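Local coordinates for protein 5-dehydro-2-deoxygluconokinase (Bacillus halodurans C-125, PDB 2QCV) that probably phosphorylates 5-dehydro-2-deoxy-D-gluconate with ATP, a step of myo-inositol degradation, as a member of the PfkB carbohydrate kinase family, at residues A[17-22]-A[145-150]; A[22-27]-A[99-104]. All coordinates share one frame; numbering follows the deposited sequence. Where two conformers were deposited one is given.

Contact 1 and contact 2 follow one chain as it leaves the central sheet and enters the lid. In 17-22 with 145-150, the ends of two neighbouring core strands meet near the middle of the chain; in 22-27 with 99-104, two parallel strands of the lid sheet lie side by side. Ile22 belongs to both, and the centres are about 15 Å apart. They also touch directly at Cys21, whose CB lies 3.2 Å from Gly100 O. In kinases of the ribokinase clan the sugar site lies between such a lid and the core, so both contacts probably border the substrate cleft, although the contacts themselves contain no ligand.

Contact 1: residues A[17-22]-A[145-150]; sequences IGRACI and SGTALS
The flat group here is the guanidinium of Arg19, and the CG2 methyl of Thr147 meets it obliquely, 3.7 Å from NH1. Elsewhere the group is tied down by a salt bridge from NE to Asp123. The Arg19 chain leaves its backbone extended and bends at chi3 (-71°), which carries the NH1 corner across to Thr147. Threonine suits its place because it has two uses: CG2, anti to the backbone N, is offered to the arginine, while OG1 hydrogen-bonds Asp177.

Deeper in, Gly18 CA rests 3.9 Å from Ala148 CB. At its phi and psi of 141° and -129° a beta carbon would press against the carbonyl O of Ile17 and crowd the Ala148 methyl, so glycine fits; alanine on the facing turn is likewise small enough for the backbone to come close. This is where two neighbouring parallel strands of the Rossmann-like central sheet of a PfkB kinase, 12-17 and 139-145, end and part. Ile17 is still hydrogen-bonded to Leu143 through the backbone, whereas Ile17 O stands 3.8 Å from Ser145 N, and both buried atoms lack a polar partner.

Beyond Ser145 the chain curls into a 3-10 turn, its first bond running from Ala148 N to Ser145 O at 3.2 Å. Thr147 O is gripped twice by Ser150, from the backbone N at 3.0 Å and from OG at 2.7 Å, the hydroxyl lying nearly along the C=O axis.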
loop_
_atom_site.group_PDB
_atom_site.type_symbol
_atom_site.label_atom_id
_atom_site.label_comp_id
_atom_site.label_asym_id
_atom_site.label_seq_id
_atom_site.Cartn_x
_atom_site.Cartn_y
_atom_site.Cartn_z
ATOM N N ILE A 17 4.474 6.703 26.299
ATOM C CA ILE A 17 3.798 6.013 25.202
ATOM C C ILE A 17 4.477 6.397 23.902
ATOM O O ILE A 17 4.732 7.564 23.636
ATOM C CB ILE A 17 2.254 6.305 25.163
ATOM C CG1 ILE A 17 1.559 5.580 24.018
ATOM C CG2 ILE A 17 1.941 7.795 25.135
ATOM C CD1 ILE A 17 0.027 5.436 24.207
ATOM N N GLY A 18 4.795 5.362 23.121
ATOM C CA GLY A 18 5.252 5.527 21.753
ATOM C C GLY A 18 6.355 4.528 21.425
ATOM O O GLY A 18 6.187 3.331 21.627
ATOM N N ARG A 19 7.460 5.045 20.884
ATOM C CA ARG A 19 8.510 4.221 20.270
ATOM C C ARG A 19 9.590 3.756 21.227
ATOM O O ARG A 19 10.239 4.569 21.920
ATOM C CB ARG A 19 9.209 5.015 19.159
ATOM C CG ARG A 19 10.391 4.312 18.520
ATOM C CD ARG A 19 10.834 5.097 17.250
ATOM N NE ARG A 19 9.817 4.900 16.223
ATOM C CZ ARG A 19 9.587 5.702 15.185
ATOM N NH1 ARG A 19 10.346 6.772 14.953
ATOM N NH2 ARG A 19 8.601 5.392 14.355
ATOM N N ALA A 20 9.849 2.450 21.172
ATOM C CA ALA A 20 11.072 1.846 21.684
ATOM C C ALA A 20 11.671 1.095 20.504
ATOM O O ALA A 20 11.008 0.232 19.900
ATOM C CB ALA A 20 10.802 0.905 22.844
ATOM N N CYS A 21 12.884 1.478 20.100
ATOM C CA CYS A 21 13.469 0.872 18.924
ATOM C C CYS A 21 14.943 0.539 19.173
ATOM O O CYS A 21 15.404 0.515 20.302
ATOM C CB CYS A 21 13.272 1.809 17.728
ATOM S SG CYS A 21 14.099 3.314 17.907
ATOM N N ILE A 22 15.649 0.221 18.101
ATOM C CA ILE A 22 17.082 -0.078 18.159
ATOM C C ILE A 22 17.878 1.089 17.616
ATOM O O ILE A 22 17.646 1.562 16.498
ATOM C CB ILE A 22 17.414 -1.323 17.340
ATOM C CG1 ILE A 22 16.656 -2.540 17.916
ATOM C CG2 ILE A 22 18.980 -1.606 17.316
ATOM C CD1 ILE A 22 17.093 -2.868 19.338
ATOM N N SER A 145 5.159 11.335 23.361
ATOM C CA SER A 145 6.117 11.871 22.404
ATOM C C SER A 145 5.415 12.184 21.068
ATOM O O SER A 145 4.526 11.438 20.583
ATOM C CB SER A 145 7.365 10.960 22.256
ATOM O OG SER A 145 8.209 11.001 23.427
ATOM N N GLY A 146 5.793 13.316 20.486
ATOM C CA GLY A 146 5.207 13.764 19.240
ATOM C C GLY A 146 5.275 12.807 18.067
ATOM O O GLY A 146 4.348 12.756 17.253
ATOM N N THR A 147 6.359 12.050 17.953
ATOM C CA THR A 147 6.511 11.180 16.793
ATOM C C THR A 147 5.471 10.065 16.794
ATOM O O THR A 147 5.104 9.554 15.733
ATOM C CB THR A 147 7.954 10.630 16.680
ATOM O OG1 THR A 147 8.825 11.747 16.498
ATOM C CG2 THR A 147 8.115 9.660 15.515
ATOM N N ALA A 148 4.966 9.702 17.980
ATOM C CA ALA A 148 3.916 8.688 18.085
ATOM C C ALA A 148 2.594 9.149 17.434
ATOM O O ALA A 148 1.690 8.342 17.242
ATOM C CB ALA A 148 3.685 8.288 19.536
ATOM N N LEU A 149 2.476 10.439 17.129
ATOM C CA LEU A 149 1.306 10.974 16.430
ATOM C C LEU A 149 1.473 10.943 14.914
ATOM O O LEU A 149 0.548 11.342 14.208
ATOM C CB LEU A 149 1.044 12.421 16.868
ATOM C CG LEU A 149 0.758 12.699 18.335
ATOM C CD1 LEU A 149 0.900 14.214 18.694
ATOM C CD2 LEU A 149 -0.644 12.224 18.688
ATOM N N SER A 150 2.639 10.520 14.418
ATOM C CA SER A 150 2.972 10.629 12.995
ATOM C C SER A 150 2.154 9.706 12.090
ATOM O O SER A 150 2.010 9.999 10.902
ATOM C CB SER A 150 4.469 10.406 12.742
ATOM O OG SER A 150 4.882 9.073 13.055
#

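Contact 2: residues A[22-27]-A[99-104]; sequences IDLNAV and TGLAFT
Leu24 (chi1 -71°) and Phe103 (chi1 -67°) both set CG anti to the carbonyl carbon, so the two side chains rise side by side from adjacent strands. Thr104 does otherwise: its OG1 takes the crowded position between backbone N and carbonyl carbon (chi1 61°), which turns the hydroxyl to the neighbouring strand.

The first pairing puts Leu24 CD1 over one face of the Phe103 ring, toward its rim, in a CH-pi contact 4.0 Å from the ring centroid. On the same side of the sheet Ile22 CB packs 3.7 Å from Leu101 CD2. Branched and aromatic residues suit this buried face, which lies against a second subunit: there Phe103 meets His72 of that subunit edge-to-face, and Leu101 packs on its counterpart. Asp23 and Ala102 point to the other side, with Asp23 OD1 3.4 Å from the small Ala102 CB.

Between the strands the backbone bonds are those of regular parallel pairing. Leu24 spends both its polar backbone atoms on the neighbouring strand: its N gives an almost straight bond of 2.8 Å to Ala102 O, and its O receives Thr104 N at 3.0 Å. At the next step the pattern changes. Ala26 N goes to Thr104 OG1, at 3.3 Å, and leaves the buried Thr104 O without a polar partner. Thr104 OG1 lies close to the amide plane of Asn25, whose ND2 gives the same oxygen a second bond of 3.2 Å. Threonine thus supplies a side-chain acceptor where the parallel register ends.

A small mixed sheet of this kind is the lid of ribokinase-like sugar kinases, and its packing on the lid of a second subunit is consistent with the beta-clasp of the dimeric members.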
loop_
_atom_site.group_PDB
_atom_site.type_symbol
_atom_site.label_atom_id
_atom_site.label_comp_id
_atom_site.label_asym_id
_atom_site.label_seq_id
_atom_site.Cartn_x
_atom_site.Cartn_y
_atom_site.Cartn_z
ATOM N N ILE A 22 15.649 0.221 18.101
ATOM C CA ILE A 22 17.082 -0.078 18.159
ATOM C C ILE A 22 17.878 1.089 17.616
ATOM O O ILE A 22 17.646 1.562 16.498
ATOM C CB ILE A 22 17.414 -1.323 17.340
ATOM C CG1 ILE A 22 16.656 -2.540 17.916
ATOM C CG2 ILE A 22 18.980 -1.606 17.316
ATOM C CD1 ILE A 22 17.093 -2.868 19.338
ATOM N N ASP A 23 18.851 1.518 18.401
ATOM C CA ASP A 23 19.881 2.428 17.928
ATOM C C ASP A 23 21.152 1.605 17.666
ATOM O O ASP A 23 21.550 0.740 18.467
ATOM C CB ASP A 23 20.186 3.496 18.960
ATOM C CG ASP A 23 19.131 4.598 19.023
ATOM O OD1 ASP A 23 18.152 4.585 18.252
ATOM O OD2 ASP A 23 19.311 5.474 19.879
ATOM N N LEU A 24 21.766 1.873 16.527
ATOM C CA LEU A 24 23.023 1.248 16.131
ATOM C C LEU A 24 24.027 2.393 16.032
ATOM O O LEU A 24 24.055 3.155 15.078
ATOM C CB LEU A 24 22.837 0.467 14.842
ATOM C CG LEU A 24 21.982 -0.810 15.067
ATOM C CD1 LEU A 24 21.297 -1.329 13.815
ATOM C CD2 LEU A 24 22.820 -1.875 15.698
ATOM N N ASN A 25 24.827 2.495 17.077
ATOM C CA ASN A 25 25.783 3.548 17.232
ATOM C C ASN A 25 27.162 3.202 16.699
ATOM O O ASN A 25 27.736 2.198 17.053
ATOM C CB ASN A 25 25.893 3.889 18.710
ATOM C CG ASN A 25 24.587 4.425 19.256
ATOM O OD1 ASN A 25 24.016 3.853 20.180
ATOM N ND2 ASN A 25 24.072 5.491 18.637
ATOM N N ALA A 26 27.653 4.082 15.848
ATOM C CA ALA A 26 28.938 3.969 15.200
ATOM C C ALA A 26 30.040 3.849 16.215
ATOM O O ALA A 26 30.202 4.745 17.058
ATOM C CB ALA A 26 29.169 5.227 14.354
ATOM N N VAL A 27 30.786 2.753 16.143
ATOM C CA VAL A 27 31.942 2.537 17.010
ATOM C C VAL A 27 33.122 3.393 16.535
ATOM O O VAL A 27 33.747 4.086 17.328
ATOM C CB VAL A 27 32.320 1.051 17.047
ATOM C CG1 VAL A 27 33.604 0.825 17.824
ATOM C CG2 VAL A 27 31.160 0.246 17.648
ATOM N N THR A 99 11.164 -3.777 13.989
ATOM C CA THR A 99 11.561 -2.695 14.865
ATOM C C THR A 99 12.203 -1.566 14.089
ATOM O O THR A 99 13.015 -1.803 13.194
ATOM C CB THR A 99 12.588 -3.215 15.923
ATOM O OG1 THR A 99 12.123 -4.450 16.505
ATOM C CG2 THR A 99 12.874 -2.156 17.028
ATOM N N GLY A 100 11.865 -0.322 14.408
ATOM C CA GLY A 100 12.602 0.773 13.768
ATOM C C GLY A 100 14.070 0.755 14.137
ATOM O O GLY A 100 14.451 0.245 15.200
ATOM N N LEU A 101 14.904 1.283 13.252
ATOM C CA LEU A 101 16.365 1.259 13.422
ATOM C C LEU A 101 16.909 2.644 13.166
ATOM O O LEU A 101 16.528 3.312 12.185
ATOM C CB LEU A 101 17.051 0.323 12.405
ATOM C CG LEU A 101 16.675 -1.156 12.399
ATOM C CD1 LEU A 101 17.349 -1.913 11.222
ATOM C CD2 LEU A 101 17.035 -1.787 13.731
ATOM N N ALA A 102 17.808 3.079 14.032
ATOM C CA ALA A 102 18.509 4.341 13.812
ATOM C C ALA A 102 20.003 4.041 13.749
ATOM O O ALA A 102 20.584 3.667 14.749
ATOM C CB ALA A 102 18.184 5.317 14.949
ATOM N N PHE A 103 20.619 4.195 12.580
ATOM C CA PHE A 103 22.074 4.118 12.470
ATOM C C PHE A 103 22.628 5.516 12.635
ATOM O O PHE A 103 22.182 6.454 11.952
ATOM C CB PHE A 103 22.501 3.613 11.100
ATOM C CG PHE A 103 22.142 2.189 10.824
ATOM C CD1 PHE A 103 20.867 1.852 10.377
ATOM C CD2 PHE A 103 23.104 1.189 10.956
ATOM C CE1 PHE A 103 20.556 0.518 10.115
ATOM C CE2 PHE A 103 22.799 -0.133 10.666
ATOM C CZ PHE A 103 21.545 -0.467 10.277
ATOM N N THR A 104 23.605 5.676 13.508
ATOM C CA THR A 104 24.068 7.045 13.810
ATOM C C THR A 104 25.360 7.313 13.091
ATOM O O THR A 104 26.223 6.434 12.996
ATOM C CB THR A 104 24.269 7.258 15.312
ATOM O OG1 THR A 104 25.279 6.345 15.756
ATOM C CG2 THR A 104 22.966 7.032 16.048
#